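Local coordinates for protein fluoroacetyl-CoA thioesterase FlK (PDB 3KVU) that hydrolyses fluoroacetyl-CoA to fluoroacetate and CoA, so conferring fluoroacetate resistance, and does not use acetyl-CoA as a substrate, at residues G66-A71 with A121-E126; G43-L48 with I72-T77. The protein carries 1 engineered substitution. All coordinates share one frame; numbering follows the deposited sequence.

Overall arrangement
Both contacts use strand 65-75 of this hot-dog thioesterase, outermost within this chain, though the antiparallel sheet runs on into the second subunit. Contact 1 joins the first part of that strand to 121-126 by backbone hydrogen bonds within the sheet. Contact 2 joins its end and the loop that follows, 72-77, to 43-48 of helix 42-57, and no hydrogen bond crosses between those segments. Both are buried, but contact 2 lies deeper: its centre is about 7 Å from the chain centre, against about 13 Å for contact 1. Each touches the second subunit and a different acetyl-CoA. Contact 1 meets its ligand through backbone and aliphatic groups, contact 2 largely through the active-site ring of His76.

Contact 1 of 2, residues G66-A71 with A121-E126; sequences GSLGTA and AVIHLE. With ACO (acetyl coenzyme *a), chain F.
The flat groups between Gly66-Leu68 and Ala121-Ile123 are peptide carbonyls. Leu68 N reaches Ala121 O at 3.1 Å in the carbonyl plane. Ile123 N instead lies above the plane of the Gly66 carbonyl, 46° out of it, at 2.7 Å from Gly66 O. The two bonds belong to an antiparallel pairing of strands 65-75 and 112-124 in the hot-dog sheet. Gly66 N to Ile123 O and Ala121 N to Leu68 O complete the four backbone hydrogen bonds. Ser67 and Val122 form the non-hydrogen-bonded pair between them, and their side chains share one face with Met57. Ser67 OG is hydrogen-bonded to Arg120 NE. Further along the same strand pair, Thr70 and Ala71 both face Glu119, a classic beta bulge.

Leu68, Ala121 and Ile123 occupy the other face, beside acetyl-CoA. Gly69, which binds CoA, places its O 2.8 Å from ligand O5P. The side chains of Leu68 and Ile123 cross at about a right angle, with Leu68 CG 4.1 Å from Ile123 CD1. Leu68 CD2 comes 4.0 Å from the thioester sulfur S1P. Ala121 CB touches Thr70 CG2 at 3.6 Å and pantetheine CDP at 3.7 Å. Ile123 chi1 (54°) swings CG1 over the Gly66 carbonyl and turns CG2 to the ligand, 3.3 Å from diphosphate O2A.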
# COMPACT_ATOMS: atom_id res chain seq x y z
N GLY A 66 9.66 10.10 15.56
CA GLY A 66 9.42 9.60 14.22
C GLY A 66 7.95 9.33 14.11
O GLY A 66 7.16 9.75 15.00
N SER A 67 7.58 8.58 13.06
CA SER A 67 6.18 8.11 12.92
C SER A 67 6.03 6.87 12.03
O SER A 67 6.91 6.51 11.19
CB SER A 67 5.29 9.18 12.33
OG SER A 67 5.54 9.11 10.94
N LEU A 68 4.89 6.25 12.20
CA LEU A 68 4.51 5.02 11.46
C LEU A 68 3.07 5.22 10.94
O LEU A 68 2.26 5.83 11.60
CB LEU A 68 4.60 3.79 12.40
CG LEU A 68 5.97 3.49 13.07
CD1 LEU A 68 5.93 2.32 14.02
CD2 LEU A 68 7.15 3.29 12.11
N GLY A 69 2.75 4.69 9.76
CA GLY A 69 1.31 4.61 9.33
C GLY A 69 0.46 3.60 10.03
O GLY A 69 0.85 2.49 10.21
N THR A 70 -0.71 3.99 10.46
CA THR A 70 -1.49 3.14 11.25
C THR A 70 -2.75 2.78 10.52
O THR A 70 -3.33 1.76 10.85
CB THR A 70 -1.75 3.79 12.59
OG1 THR A 70 -2.11 5.14 12.36
CG2 THR A 70 -0.47 3.83 13.42
N ALA A 71 -3.15 3.56 9.49
CA ALA A 71 -4.32 3.21 8.65
C ALA A 71 -4.11 3.79 7.26
O ALA A 71 -3.52 4.86 7.14
CB ALA A 71 -5.64 3.72 9.28
N ALA A 121 1.03 7.62 13.40
CA ALA A 121 1.19 7.74 14.85
C ALA A 121 2.58 8.30 15.13
O ALA A 121 3.56 7.78 14.56
CB ALA A 121 1.03 6.40 15.53
N VAL A 122 2.67 9.36 15.95
CA VAL A 122 4.02 9.86 16.24
C VAL A 122 4.66 8.92 17.26
O VAL A 122 4.02 8.57 18.25
CB VAL A 122 4.00 11.28 16.80
CG1 VAL A 122 5.37 11.65 17.24
CG2 VAL A 122 3.52 12.24 15.78
N ILE A 123 5.89 8.51 17.03
CA ILE A 123 6.54 7.63 17.98
C ILE A 123 7.90 8.18 18.45
O ILE A 123 8.45 9.07 17.81
CB ILE A 123 6.82 6.27 17.38
CG1 ILE A 123 7.61 6.43 16.06
CG2 ILE A 123 5.50 5.44 17.41
CD1 ILE A 123 8.58 5.25 15.65
N HIS A 124 8.42 7.57 19.52
CA HIS A 124 9.83 7.71 19.89
C HIS A 124 10.74 6.63 19.30
O HIS A 124 10.65 5.43 19.63
CB HIS A 124 9.89 7.77 21.42
CG HIS A 124 9.33 9.04 22.00
ND1 HIS A 124 8.10 9.12 22.63
CD2 HIS A 124 9.85 10.29 22.04
CE1 HIS A 124 7.89 10.36 23.02
NE2 HIS A 124 8.92 11.10 22.65
N LEU A 125 11.64 7.02 18.42
CA LEU A 125 12.37 6.08 17.58
C LEU A 125 13.28 5.07 18.32
O LEU A 125 13.26 3.86 18.04
CB LEU A 125 13.23 6.87 16.59
CG LEU A 125 12.61 7.33 15.28
CD1 LEU A 125 13.68 8.00 14.47
CD2 LEU A 125 12.08 6.14 14.51
N GLU A 126 14.14 5.56 19.23
CA GLU A 126 15.04 4.66 19.95
C GLU A 126 14.22 3.67 20.77
O GLU A 126 14.50 2.47 20.80
CB GLU A 126 15.98 5.43 20.88
CG GLU A 126 17.28 5.81 20.22
CD GLU A 126 18.31 6.35 21.24
OE1 GLU A 126 18.46 7.60 21.35
OE2 GLU A 126 18.90 5.51 21.95
N1A ACO F . 3.80 -3.92 18.58
C2A ACO F . 4.70 -2.95 18.77
N3A ACO F . 4.68 -2.12 19.86
C4A ACO F . 3.75 -2.19 20.85
C5A ACO F . 2.72 -3.25 20.70
C6A ACO F . 2.80 -4.12 19.49
N6A ACO F . 1.89 -5.10 19.29
N7A ACO F . 1.91 -3.14 21.78
C8A ACO F . 2.37 -2.12 22.55
N9A ACO F . 3.48 -1.55 22.03
C1B ACO F . 4.20 -0.35 22.66
C2B ACO F . 4.90 -0.41 24.05
O2B ACO F . 4.06 -0.57 25.21
C3B ACO F . 5.70 0.90 24.06
O3B ACO F . 4.86 2.01 24.47
P3B ACO F . 5.25 3.26 25.45
O7A ACO F . 6.17 2.53 26.42
O8A ACO F . 5.87 4.30 24.53
O9A ACO F . 3.98 3.81 26.09
C4B ACO F . 6.16 0.99 22.58
O4B ACO F . 5.20 0.22 21.80
C5B ACO F . 6.52 2.37 21.94
O5B ACO F . 5.43 3.28 21.67
P1A ACO F . 4.23 3.02 20.59
O1A ACO F . 4.79 1.99 19.64
O2A ACO F . 3.88 4.39 20.05
O3A ACO F . 2.93 2.42 21.46
P2A ACO F . 1.39 1.87 21.15
O4A ACO F . 0.41 3.03 21.16
O5A ACO F . 1.07 0.69 22.08
O6A ACO F . 1.24 1.30 19.64
CBP ACO F . 2.22 2.11 17.58
CCP ACO F . 1.03 2.18 18.54
CDP ACO F . 2.28 3.03 16.36
CEP ACO F . 3.26 1.00 17.74
CAP ACO F . 1.38 1.24 16.60
OAP ACO F . 0.22 0.57 17.10
C9P ACO F . 2.09 0.23 15.75
O9P ACO F . 3.14 -0.39 15.98
N8P ACO F . 1.36 0.14 14.66
C7P ACO F . 1.63 -0.65 13.50
C6P ACO F . 3.11 -0.43 13.32
C5P ACO F . 3.29 -0.21 11.87
O5P ACO F . 2.45 0.48 11.31
N4P ACO F . 4.36 -0.74 11.32
C3P ACO F . 4.70 -0.62 9.90
C2P ACO F . 4.04 0.62 9.38
S1P ACO F . 5.40 1.61 8.90
C ACO F . 5.05 2.27 7.45
O ACO F . 5.79 1.92 6.57
CH3 ACO F . 3.92 3.21 7.28

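Contact 2 of 2, residues G43-L48 with I72-T77; sequences GFMVGL and ICVTHT. With ACO (acetyl coenzyme *a), chain E.
Met45 lies over one face of the His76 imidazole. Its SD is 3.8 Å from the ring centroid and 14° off the normal, a sulfur-aromatic contact. Its methyl makes a CH-pi contact on the same face, with CE 3.6 Å from His76 CG. The pantetheine of acetyl-CoA lies over the opposite face, with N4P 3.6 Å above the ring plane. The active-site ring is therefore sandwiched between protein and ligand. A hydrogen bond between His76 ND1 and Ser42 OG, another active-site group, ties down its edge, and His76 also packs on Gly69 of the second subunit.

The Met45 chain runs extended until it bends at chi3 (64°). This turns CE back to the strand, where it also lies 3.6 Å from Thr75 O. Next to it, Val46 CG2 packs on Ile72 CG1 at 3.9 Å and on Val74 CG2 at 4.3 Å.

In this hot-dog fold, helix 42-57 lies against the sheet, and the axis of 43-48 makes 119° with that of 72-75. Strand 65-75 pairs with strand 112-124 and with a strand of the second subunit, where Cys73 forms a disulfide with Cys73 of that subunit. The sheet under the helix thus continues across the dimer.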
# COMPACT_ATOMS: atom_id res chain seq x y z
N GLY A 43 0.54 -0.54 -3.91
CA GLY A 43 1.42 -0.47 -2.78
C GLY A 43 2.46 0.64 -2.86
O GLY A 43 2.74 1.29 -1.84
N PHE A 44 3.11 0.75 -4.02
CA PHE A 44 3.99 1.86 -4.34
C PHE A 44 3.27 3.21 -4.27
O PHE A 44 3.86 4.21 -3.86
CB PHE A 44 4.60 1.68 -5.69
CG PHE A 44 5.72 0.74 -5.69
CD1 PHE A 44 6.73 0.84 -4.71
CD2 PHE A 44 5.76 -0.28 -6.57
CE1 PHE A 44 7.76 -0.07 -4.68
CE2 PHE A 44 6.80 -1.21 -6.56
CZ PHE A 44 7.81 -1.10 -5.61
N MET A 45 2.00 3.24 -4.65
CA MET A 45 1.19 4.43 -4.51
C MET A 45 0.91 4.79 -3.09
O MET A 45 1.15 5.93 -2.70
CB MET A 45 -0.12 4.35 -5.28
CG MET A 45 -0.85 5.63 -5.27
SD MET A 45 -2.52 5.59 -5.99
CE MET A 45 -3.39 4.47 -4.86
N VAL A 46 0.37 3.84 -2.33
CA VAL A 46 0.32 3.94 -0.88
C VAL A 46 1.63 4.52 -0.26
O VAL A 46 1.56 5.41 0.56
CB VAL A 46 -0.08 2.53 -0.21
CG1 VAL A 46 0.30 2.47 1.26
CG2 VAL A 46 -1.56 2.29 -0.32
N GLY A 47 2.80 4.00 -0.66
CA GLY A 47 4.06 4.41 -0.10
C GLY A 47 4.45 5.84 -0.43
O GLY A 47 5.22 6.46 0.32
N LEU A 48 3.90 6.33 -1.56
CA LEU A 48 4.03 7.71 -2.02
C LEU A 48 3.13 8.63 -1.27
O LEU A 48 3.57 9.68 -0.81
CB LEU A 48 3.79 7.84 -3.52
CG LEU A 48 4.18 9.16 -4.24
CD1 LEU A 48 5.68 9.38 -4.18
CD2 LEU A 48 3.64 9.17 -5.73
N ILE A 72 -4.56 3.08 6.21
CA ILE A 72 -4.61 3.62 4.85
C ILE A 72 -5.96 3.29 4.21
O ILE A 72 -6.45 2.17 4.36
CB ILE A 72 -3.38 3.23 3.97
CG1 ILE A 72 -3.44 3.97 2.62
CG2 ILE A 72 -3.14 1.68 3.81
CD1 ILE A 72 -2.79 5.41 2.64
N CYS A 73 -6.62 4.25 3.59
CA CYS A 73 -7.95 3.95 3.00
C CYS A 73 -8.08 4.74 1.73
O CYS A 73 -8.33 5.92 1.80
CB CYS A 73 -9.05 4.27 3.98
SG CYS A 73 -10.60 3.51 3.60
N VAL A 74 -7.77 4.14 0.59
CA VAL A 74 -7.69 4.92 -0.63
C VAL A 74 -8.38 4.13 -1.74
O VAL A 74 -8.50 2.86 -1.65
CB VAL A 74 -6.22 5.22 -1.06
CG1 VAL A 74 -5.52 6.25 -0.07
CG2 VAL A 74 -5.46 4.02 -1.05
N THR A 75 -8.81 4.85 -2.78
CA THR A 75 -9.14 4.22 -4.08
C THR A 75 -7.92 4.28 -5.00
O THR A 75 -6.98 5.00 -4.73
CB THR A 75 -10.24 5.01 -4.70
OG1 THR A 75 -9.80 6.35 -4.82
CG2 THR A 75 -11.46 5.00 -3.79
N HIS A 76 -7.88 3.45 -6.02
CA HIS A 76 -6.93 3.54 -7.04
C HIS A 76 -7.85 3.49 -8.32
O HIS A 76 -8.29 2.43 -8.79
CB HIS A 76 -5.96 2.38 -6.92
CG HIS A 76 -4.70 2.61 -7.69
ND1 HIS A 76 -3.60 1.80 -7.56
CD2 HIS A 76 -4.36 3.60 -8.56
CE1 HIS A 76 -2.64 2.24 -8.37
NE2 HIS A 76 -3.09 3.33 -8.99
N THR A 77 -8.18 4.67 -8.83
CA THR A 77 -9.19 4.81 -9.87
C THR A 77 -8.76 5.01 -11.32
O THR A 77 -9.63 5.04 -12.20
CB THR A 77 -10.18 5.87 -9.47
OG1 THR A 77 -9.49 7.13 -9.36
CG2 THR A 77 -10.65 5.50 -8.14
CAP ACO E . -11.20 2.25 -12.10
OAP ACO E . -11.57 2.24 -10.68
C9P ACO E . -9.94 1.50 -12.53
O9P ACO E . -10.06 0.55 -13.31
N8P ACO E . -8.75 1.92 -12.06
C7P ACO E . -7.41 1.44 -12.30
C6P ACO E . -6.80 1.19 -10.93
C5P ACO E . -5.34 0.79 -11.03
O5P ACO E . -4.51 1.30 -11.74
N4P ACO E . -4.80 -0.15 -10.31
C3P ACO E . -3.40 -0.34 -10.61
C2P ACO E . -2.89 -1.09 -9.43
S1P ACO E . -2.72 -2.80 -9.81
C ACO E . -2.08 -3.04 -8.34
O ACO E . -0.87 -2.95 -8.21
CH3 ACO E . -3.13 -3.27 -7.30